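PDB 2III: S-adenosylmethionine decarboxylase proenzyme from Aquifex aeolicus, which catalyses the decarboxylation of S-adenosylmethionine, supplying the propylamine donor for polyamine synthesis, and matures by autocatalytic cleavage to a pyruvoyl enzyme. Local coordinates for the interface of chains A and B. Numbering follows the deposited sequence. Chains: chain A/B, S-adenosylmethionine decarboxylase proenzyme.

Contact 1: the interface of chains A and B. Residues chain A 8, 10, 80, 109, 111; chain B 8, 10, 111, 113.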
loop_
_atom_site.group_PDB
_atom_site.type_symbol
_atom_site.label_atom_id
_atom_site.label_comp_id
_atom_site.label_asym_id
_atom_site.label_seq_id
_atom_site.Cartn_x
_atom_site.Cartn_y
_atom_site.Cartn_z
ATOM N N HIS A 8 0.744 -9.690 -2.402
ATOM C CA HIS A 8 1.299 -8.396 -2.048
ATOM C C HIS A 8 2.779 -8.532 -1.730
ATOM O O HIS A 8 3.170 -9.237 -0.801
ATOM C CB HIS A 8 0.522 -7.851 -0.837
ATOM C CG HIS A 8 0.923 -6.478 -0.400
ATOM N ND1 HIS A 8 0.220 -5.778 0.558
ATOM C CD2 HIS A 8 1.961 -5.684 -0.759
ATOM C CE1 HIS A 8 0.805 -4.613 0.771
ATOM N NE2 HIS A 8 1.864 -4.530 -0.015
ATOM N N LEU A 10 6.225 -6.428 -0.771
ATOM C CA LEU A 10 6.726 -5.151 -0.298
ATOM C C LEU A 10 8.226 -5.301 -0.116
ATOM O O LEU A 10 8.709 -6.350 0.306
ATOM C CB LEU A 10 6.043 -4.718 1.008
ATOM C CG LEU A 10 5.636 -5.704 2.101
ATOM C CD1 LEU A 10 5.128 -4.927 3.303
ATOM C CD2 LEU A 10 4.544 -6.630 1.592
ATOM N N ASP A 80 5.646 -1.194 -2.861
ATOM C CA ASP A 80 4.569 -2.152 -2.655
ATOM C C ASP A 80 3.954 -2.522 -3.996
ATOM O O ASP A 80 3.577 -1.643 -4.780
ATOM C CB ASP A 80 3.451 -1.568 -1.778
ATOM C CG ASP A 80 3.820 -1.494 -0.312
ATOM O OD1 ASP A 80 3.070 -2.074 0.506
ATOM O OD2 ASP A 80 4.841 -0.850 0.024
ATOM N N GLN A 109 9.428 -9.059 1.427
ATOM C CA GLN A 109 8.465 -9.969 2.039
ATOM C C GLN A 109 7.245 -10.085 1.131
ATOM O O GLN A 109 6.875 -9.128 0.454
ATOM C CB GLN A 109 8.045 -9.473 3.428
ATOM C CG GLN A 109 9.220 -9.255 4.364
ATOM C CD GLN A 109 8.844 -9.364 5.821
ATOM O OE1 GLN A 109 9.620 -8.982 6.700
ATOM N NE2 GLN A 109 7.660 -9.900 6.092
ATOM N N HIS A 111 3.097 -11.494 0.909
ATOM C CA HIS A 111 1.893 -11.867 1.665
ATOM C C HIS A 111 0.753 -12.264 0.720
ATOM O O HIS A 111 0.542 -11.621 -0.305
ATOM C CB HIS A 111 1.367 -10.684 2.490
ATOM C CG HIS A 111 2.310 -10.186 3.536
ATOM N ND1 HIS A 111 2.679 -10.939 4.628
ATOM C CD2 HIS A 111 2.921 -8.986 3.684
ATOM C CE1 HIS A 111 3.472 -10.224 5.405
ATOM N NE2 HIS A 111 3.635 -9.035 4.856
ATOM N N HIS B 8 4.263 0.313 9.052
ATOM C CA HIS B 8 3.262 -0.146 8.107
ATOM C C HIS B 8 2.469 -1.299 8.702
ATOM O O HIS B 8 3.018 -2.353 9.021
ATOM C CB HIS B 8 3.979 -0.579 6.815
ATOM C CG HIS B 8 3.070 -1.002 5.705
ATOM N ND1 HIS B 8 3.537 -1.259 4.433
ATOM C CD2 HIS B 8 1.737 -1.243 5.672
ATOM C CE1 HIS B 8 2.533 -1.639 3.664
ATOM N NE2 HIS B 8 1.429 -1.639 4.390
ATOM N N LEU B 10 -0.728 -3.868 8.073
ATOM C CA LEU B 10 -1.632 -4.391 7.066
ATOM C C LEU B 10 -2.486 -5.448 7.740
ATOM O O LEU B 10 -2.010 -6.196 8.592
ATOM C CB LEU B 10 -0.872 -4.968 5.862
ATOM C CG LEU B 10 0.457 -5.708 5.993
ATOM C CD1 LEU B 10 0.848 -6.266 4.636
ATOM C CD2 LEU B 10 1.538 -4.763 6.487
ATOM N N HIS B 111 5.140 -3.933 10.033
ATOM C CA HIS B 111 6.503 -3.858 9.488
ATOM C C HIS B 111 7.116 -2.475 9.733
ATOM O O HIS B 111 6.442 -1.459 9.581
ATOM C CB HIS B 111 6.504 -4.058 7.966
ATOM C CG HIS B 111 6.007 -5.392 7.512
ATOM N ND1 HIS B 111 6.668 -6.568 7.788
ATOM C CD2 HIS B 111 4.937 -5.732 6.754
ATOM C CE1 HIS B 111 6.030 -7.573 7.217
ATOM N NE2 HIS B 111 4.976 -7.094 6.583
ATOM N N ARG B 113 9.292 0.048 8.153
ATOM C CA ARG B 113 9.830 0.243 6.810
ATOM C C ARG B 113 10.970 1.260 6.780
ATOM O O ARG B 113 10.789 2.417 7.150
ATOM C CB ARG B 113 8.729 0.716 5.841
ATOM C CG ARG B 113 7.418 -0.096 5.798
ATOM C CD ARG B 113 7.539 -1.461 5.141
ATOM N NE ARG B 113 8.038 -1.444 3.762
ATOM C CZ ARG B 113 7.287 -1.331 2.665
ATOM N NH1 ARG B 113 5.971 -1.211 2.749
ATOM N NH2 ARG B 113 7.860 -1.382 1.466
#

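Contact 2: the interface of chains A and B. Residues chain A 67, 69, 71, 78, 80; chain B 64-65, 82, 113.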
loop_
_atom_site.group_PDB
_atom_site.type_symbol
_atom_site.label_atom_id
_atom_site.label_comp_id
_atom_site.label_asym_id
_atom_site.label_seq_id
_atom_site.Cartn_x
_atom_site.Cartn_y
_atom_site.Cartn_z
ATOM N N SER A 67 2.781 1.097 -4.938
ATOM C CA SER A 67 3.140 2.356 -4.298
ATOM C C SER A 67 4.638 2.438 -4.073
ATOM O O SER A 67 5.323 1.414 -4.014
ATOM C CB SER A 67 2.424 2.493 -2.951
ATOM O OG SER A 67 2.814 1.449 -2.076
ATOM N N HIS A 69 7.532 5.207 -1.931
ATOM C CA HIS A 69 7.836 6.383 -1.131
ATOM C C HIS A 69 9.363 6.426 -1.137
ATOM O O HIS A 69 10.015 5.381 -1.021
ATOM C CB HIS A 69 7.275 6.190 0.281
ATOM C CG HIS A 69 5.791 5.951 0.315
ATOM N ND1 HIS A 69 4.869 6.930 0.010
ATOM C CD2 HIS A 69 5.073 4.843 0.622
ATOM C CE1 HIS A 69 3.647 6.437 0.128
ATOM N NE2 HIS A 69 3.742 5.173 0.500
ATOM N N TRP A 71 13.346 8.472 -0.176
ATOM C CA TRP A 71 14.178 9.330 0.658
ATOM C C TRP A 71 15.555 9.359 0.023
ATOM O O TRP A 71 16.404 8.517 0.318
ATOM C CB TRP A 71 14.299 8.756 2.072
ATOM C CG TRP A 71 13.038 8.817 2.875
ATOM C CD1 TRP A 71 12.692 9.776 3.780
ATOM C CD2 TRP A 71 11.952 7.877 2.843
ATOM N NE1 TRP A 71 11.456 9.491 4.318
ATOM C CE2 TRP A 71 10.981 8.335 3.761
ATOM C CE3 TRP A 71 11.708 6.693 2.129
ATOM C CZ2 TRP A 71 9.776 7.649 3.987
ATOM C CZ3 TRP A 71 10.511 6.010 2.354
ATOM C CH2 TRP A 71 9.559 6.494 3.278
ATOM N N THR A 78 10.761 2.654 -0.556
ATOM C CA THR A 78 9.916 1.591 -0.036
ATOM C C THR A 78 8.834 1.340 -1.073
ATOM O O THR A 78 8.048 2.237 -1.410
ATOM C CB THR A 78 9.312 1.982 1.327
ATOM O OG1 THR A 78 8.734 3.295 1.250
ATOM C CG2 THR A 78 10.406 1.966 2.392
ATOM N N ASP A 80 5.646 -1.194 -2.861
ATOM C CA ASP A 80 4.569 -2.152 -2.655
ATOM C C ASP A 80 3.954 -2.522 -3.996
ATOM O O ASP A 80 3.577 -1.643 -4.780
ATOM C CB ASP A 80 3.451 -1.568 -1.778
ATOM C CG ASP A 80 3.820 -1.494 -0.312
ATOM O OD1 ASP A 80 3.070 -2.074 0.506
ATOM O OD2 ASP A 80 4.841 -0.850 0.024
ATOM N N SER B 64 2.948 8.495 4.301
ATOM C CA SER B 64 2.941 7.473 3.266
ATOM C C SER B 64 1.539 7.279 2.692
ATOM O O SER B 64 1.095 8.085 1.869
ATOM C CB SER B 64 3.457 6.148 3.824
ATOM O OG SER B 64 4.799 6.269 4.250
ATOM N N HIS B 65 0.846 6.216 3.110
ATOM C CA HIS B 65 -0.499 5.976 2.602
ATOM C C HIS B 65 -1.375 5.019 3.393
ATOM O O HIS B 65 -0.904 4.235 4.217
ATOM C CB HIS B 65 -0.443 5.469 1.156
ATOM C CG HIS B 65 0.105 4.083 1.019
ATOM N ND1 HIS B 65 1.442 3.826 0.808
ATOM C CD2 HIS B 65 -0.506 2.875 1.086
ATOM C CE1 HIS B 65 1.633 2.520 0.750
ATOM N NE2 HIS B 65 0.469 1.919 0.916
ATOM N N TYR B 82 0.128 2.907 6.473
ATOM C CA TYR B 82 1.565 3.159 6.436
ATOM C C TYR B 82 1.838 4.650 6.670
ATOM O O TYR B 82 1.526 5.473 5.813
ATOM C CB TYR B 82 2.079 2.723 5.056
ATOM C CG TYR B 82 3.566 2.835 4.796
ATOM C CD1 TYR B 82 4.093 2.434 3.569
ATOM C CD2 TYR B 82 4.451 3.334 5.761
ATOM C CE1 TYR B 82 5.459 2.522 3.301
ATOM C CE2 TYR B 82 5.827 3.431 5.502
ATOM C CZ TYR B 82 6.322 3.023 4.268
ATOM O OH TYR B 82 7.668 3.133 3.978
ATOM N N ARG B 113 9.292 0.048 8.153
ATOM C CA ARG B 113 9.830 0.243 6.810
ATOM C C ARG B 113 10.970 1.260 6.780
ATOM O O ARG B 113 10.789 2.417 7.150
ATOM C CB ARG B 113 8.729 0.716 5.841
ATOM C CG ARG B 113 7.418 -0.096 5.798
ATOM C CD ARG B 113 7.539 -1.461 5.141
ATOM N NE ARG B 113 8.038 -1.444 3.762
ATOM C CZ ARG B 113 7.287 -1.331 2.665
ATOM N NH1 ARG B 113 5.971 -1.211 2.749
ATOM N NH2 ARG B 113 7.860 -1.382 1.466
HETATM O O HOH W 1 0.566 -1.066 0.748
#

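Contact 3: the interface of chains A and B. Residues chain A 10-12, 78-79; chain B 112-114.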
loop_
_atom_site.group_PDB
_atom_site.type_symbol
_atom_site.label_atom_id
_atom_site.label_comp_id
_atom_site.label_asym_id
_atom_site.label_seq_id
_atom_site.Cartn_x
_atom_site.Cartn_y
_atom_site.Cartn_z
ATOM N N LEU A 10 6.225 -6.428 -0.771
ATOM C CA LEU A 10 6.726 -5.151 -0.298
ATOM C C LEU A 10 8.226 -5.301 -0.116
ATOM O O LEU A 10 8.709 -6.350 0.306
ATOM C CB LEU A 10 6.043 -4.718 1.008
ATOM C CG LEU A 10 5.636 -5.704 2.101
ATOM C CD1 LEU A 10 5.128 -4.927 3.303
ATOM C CD2 LEU A 10 4.544 -6.630 1.592
ATOM N N ALA A 11 8.967 -4.261 -0.475
ATOM C CA ALA A 11 10.413 -4.302 -0.355
ATOM C C ALA A 11 10.969 -2.951 0.025
ATOM O O ALA A 11 10.452 -1.917 -0.393
ATOM C CB ALA A 11 11.023 -4.747 -1.670
ATOM N N ASP A 12 12.016 -2.964 0.839
ATOM C CA ASP A 12 12.682 -1.735 1.220
ATOM C C ASP A 12 14.011 -1.823 0.473
ATOM O O ASP A 12 14.799 -2.745 0.690
ATOM C CB ASP A 12 12.890 -1.675 2.735
ATOM C CG ASP A 12 11.581 -1.742 3.506
ATOM O OD1 ASP A 12 10.514 -1.438 2.920
ATOM O OD2 ASP A 12 11.620 -2.090 4.705
ATOM N N THR A 78 10.761 2.654 -0.556
ATOM C CA THR A 78 9.916 1.591 -0.036
ATOM C C THR A 78 8.834 1.340 -1.073
ATOM O O THR A 78 8.048 2.237 -1.410
ATOM C CB THR A 78 9.312 1.982 1.327
ATOM O OG1 THR A 78 8.734 3.295 1.250
ATOM C CG2 THR A 78 10.406 1.966 2.392
ATOM N N VAL A 79 8.807 0.110 -1.576
ATOM C CA VAL A 79 7.888 -0.288 -2.636
ATOM C C VAL A 79 6.834 -1.343 -2.285
ATOM O O VAL A 79 7.093 -2.275 -1.529
ATOM C CB VAL A 79 8.690 -0.832 -3.832
ATOM C CG1 VAL A 79 7.771 -1.022 -5.031
ATOM C CG2 VAL A 79 9.859 0.114 -4.157
ATOM N N GLU B 112 8.388 -2.426 10.104
ATOM C CA GLU B 112 9.041 -1.135 10.267
ATOM C C GLU B 112 9.682 -0.980 8.897
ATOM O O GLU B 112 10.505 -1.808 8.505
ATOM C CB GLU B 112 10.122 -1.185 11.346
ATOM C CG GLU B 112 9.619 -1.594 12.720
ATOM C CD GLU B 112 10.678 -1.416 13.801
ATOM O OE1 GLU B 112 11.794 -1.962 13.645
ATOM O OE2 GLU B 112 10.391 -0.727 14.807
ATOM N N ARG B 113 9.292 0.048 8.153
ATOM C CA ARG B 113 9.830 0.243 6.810
ATOM C C ARG B 113 10.970 1.260 6.780
ATOM O O ARG B 113 10.789 2.417 7.150
ATOM C CB ARG B 113 8.729 0.716 5.841
ATOM C CG ARG B 113 7.418 -0.096 5.798
ATOM C CD ARG B 113 7.539 -1.461 5.141
ATOM N NE ARG B 113 8.038 -1.444 3.762
ATOM C CZ ARG B 113 7.287 -1.331 2.665
ATOM N NH1 ARG B 113 5.971 -1.211 2.749
ATOM N NH2 ARG B 113 7.860 -1.382 1.466
ATOM N N GLY B 114 12.142 0.817 6.338
ATOM C CA GLY B 114 13.283 1.711 6.225
ATOM C C GLY B 114 14.037 1.976 7.508
ATOM O O GLY B 114 13.659 2.849 8.296
#

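Contact 1: the interface of chains A and B
B:His111 meets its own copy, A:His111, where the two chains of this prokaryotic-type AdoMet decarboxylase, a two-layer alpha/beta sandwich, pair about a two-fold axis. The side chain of B:His111 can be followed outward from strand 105-116. With CG anti to the carbonyl carbon (chi1 -62°), CB sends the ring across to chain A. On one side of the ring, CD2 packs against the methyl CD1 of A:Leu10 at 3.5 Å, the leucine arriving at about a right angle; the twin contact pairs B:Leu10 CD1 with A:His111. The opposite corner, CE1, approaches the amide of A:Gln109, which stands almost perpendicular to the ring but is poorly ordered. At the tip, NE2 of B:His111 is hydrogen-bonded to NE2 of A:His111 at 2.9 Å. The rings come from opposite directions and meet at their edges, CE1 of each lying near the plane of the other, though the planes themselves are tilted; like atoms meet, so one must donate and the other accept.

Nearby, NH1 of B:Arg113 gives a nearly straight bond, also a salt bridge, to the syn lone pair of A:Asp80 OD2 at 3.0 Å; the same NH1 also gives a more bent hydrogen bond to ND1 of B:His8, within its own chain, in that ring's plane. The second carboxylate oxygen, OD1 of A:Asp80, accepts NE2 of A:His8 at 2.8 Å from its anti side, 31° out of plane. With both oxygens engaged, the carboxylate is probably restrained from turning. Methyl CD2 of A:Leu10 lies over a face of the A:His8 ring.

Contact 2: the interface of chains A and B
A:His69 and B:His65 join through a nearly straight hydrogen bond, NE2 of the former to ND1 of the latter at 2.7 Å, its direction undecided. Placed between its backbone N and carbonyl carbon (chi1 70°), the ring of B:His65 meets A:His69 at one nitrogen, while its other, NE2, holds a water at 3.0 Å that continues to OD1 of A:Asp80.

A:His69 also turns its CD2 edge to the face of B:Tyr82, near the CE1 rim, with planes 85° apart and CD2 3.6 Å from the tyrosine CE1. Beyond, the hydroxyl OH of B:Tyr82 is hydrogen-bonded to OG1 of A:Thr78 at 2.9 Å. CB of B:Ser64, the poorly ordered cleavage-site serine, sits over a face of A:His69, the predicted proton acceptor for processing; this suggests an active site built from both chains. Were A:His69 an alanine, ND1 of B:His65 would probably lose its partner and the face of B:Tyr82 its imidazole edge, leaving B:His65 less restrained from turning.

The histidines belong to strand 65-71 of either chain, and A:Thr78 and B:Tyr82 to strand 76-84, so the site lies between the facing sheets, with the helices on their outer sides.

Contact 3: the interface of chains A and B
B:Arg113 reaches from strand 105-116 to A:Asp12 on strand 6-14, a charged pairing across the sheet-to-sheet dimer interface of this prokaryotic-type AdoMet decarboxylase. Its NE donates to the carboxylate oxygen OD1 of A:Asp12 at 2.6 Å in a salt bridge. The bond is nearly straight (160° at the hydrogen), uses the syn lone pair of OD1 and lies in the guanidinium plane; carboxylate and guanidinium are only 15° from coplanar. NH2 adds a weak, more bent bond to the same OD1 at 3.0 Å, so one oxygen takes two donors along the same edge of the arginine.

That NH2 group also donates to backbone, reaching O of A:Ala11 at 3.2 Å. A further bond runs from NH2 to O of A:Val79, also at 3.2 Å. Both carbonyls are approached from above their planes, away from the lone-pair directions. The first lies in the guanidinium plane, and the second is somewhat tilted from it. The NH2 hydrogens are thus shared, through bent bonds, among OD1 and carbonyls of two chain A strands, 6-14 and 76-84, whereas NE to OD1 is the straighter link.

What brings the arginine head there is a chain bent at chi2 and chi3, which folds the arginine so that NE faces the aspartate. A:Asp12 has its second oxygen, OD2, weakly bonded by N of B:Gly114 at 3.4 Å. The next residue along B's strand thus touches the carboxylate too, and its positive phi is one that glycine readily adopts.

The three contacts form one continuous patch: the C-alpha centres of contact 1 and contact 2 are about 9 Å apart, and contact 3 is about 7 Å from each. B:Arg113 belongs to all three, while A:Asp80 joins contacts 1 and 2, A:Leu10 joins 1 and 3, and A:Thr78 joins 2 and 3. Strand 76-84 of chain A runs through the whole set. Contact 2 includes the predicted processing residues A:His69 and B:Ser64, and the centre of contact 3 lies about 7 Å from A:His69, so dimer formation is probably coupled to the building of the active site. Because the interface is two-fold symmetric, each contact recurs with chains exchanged, in keeping with a dimer of alpha/beta heterodimers.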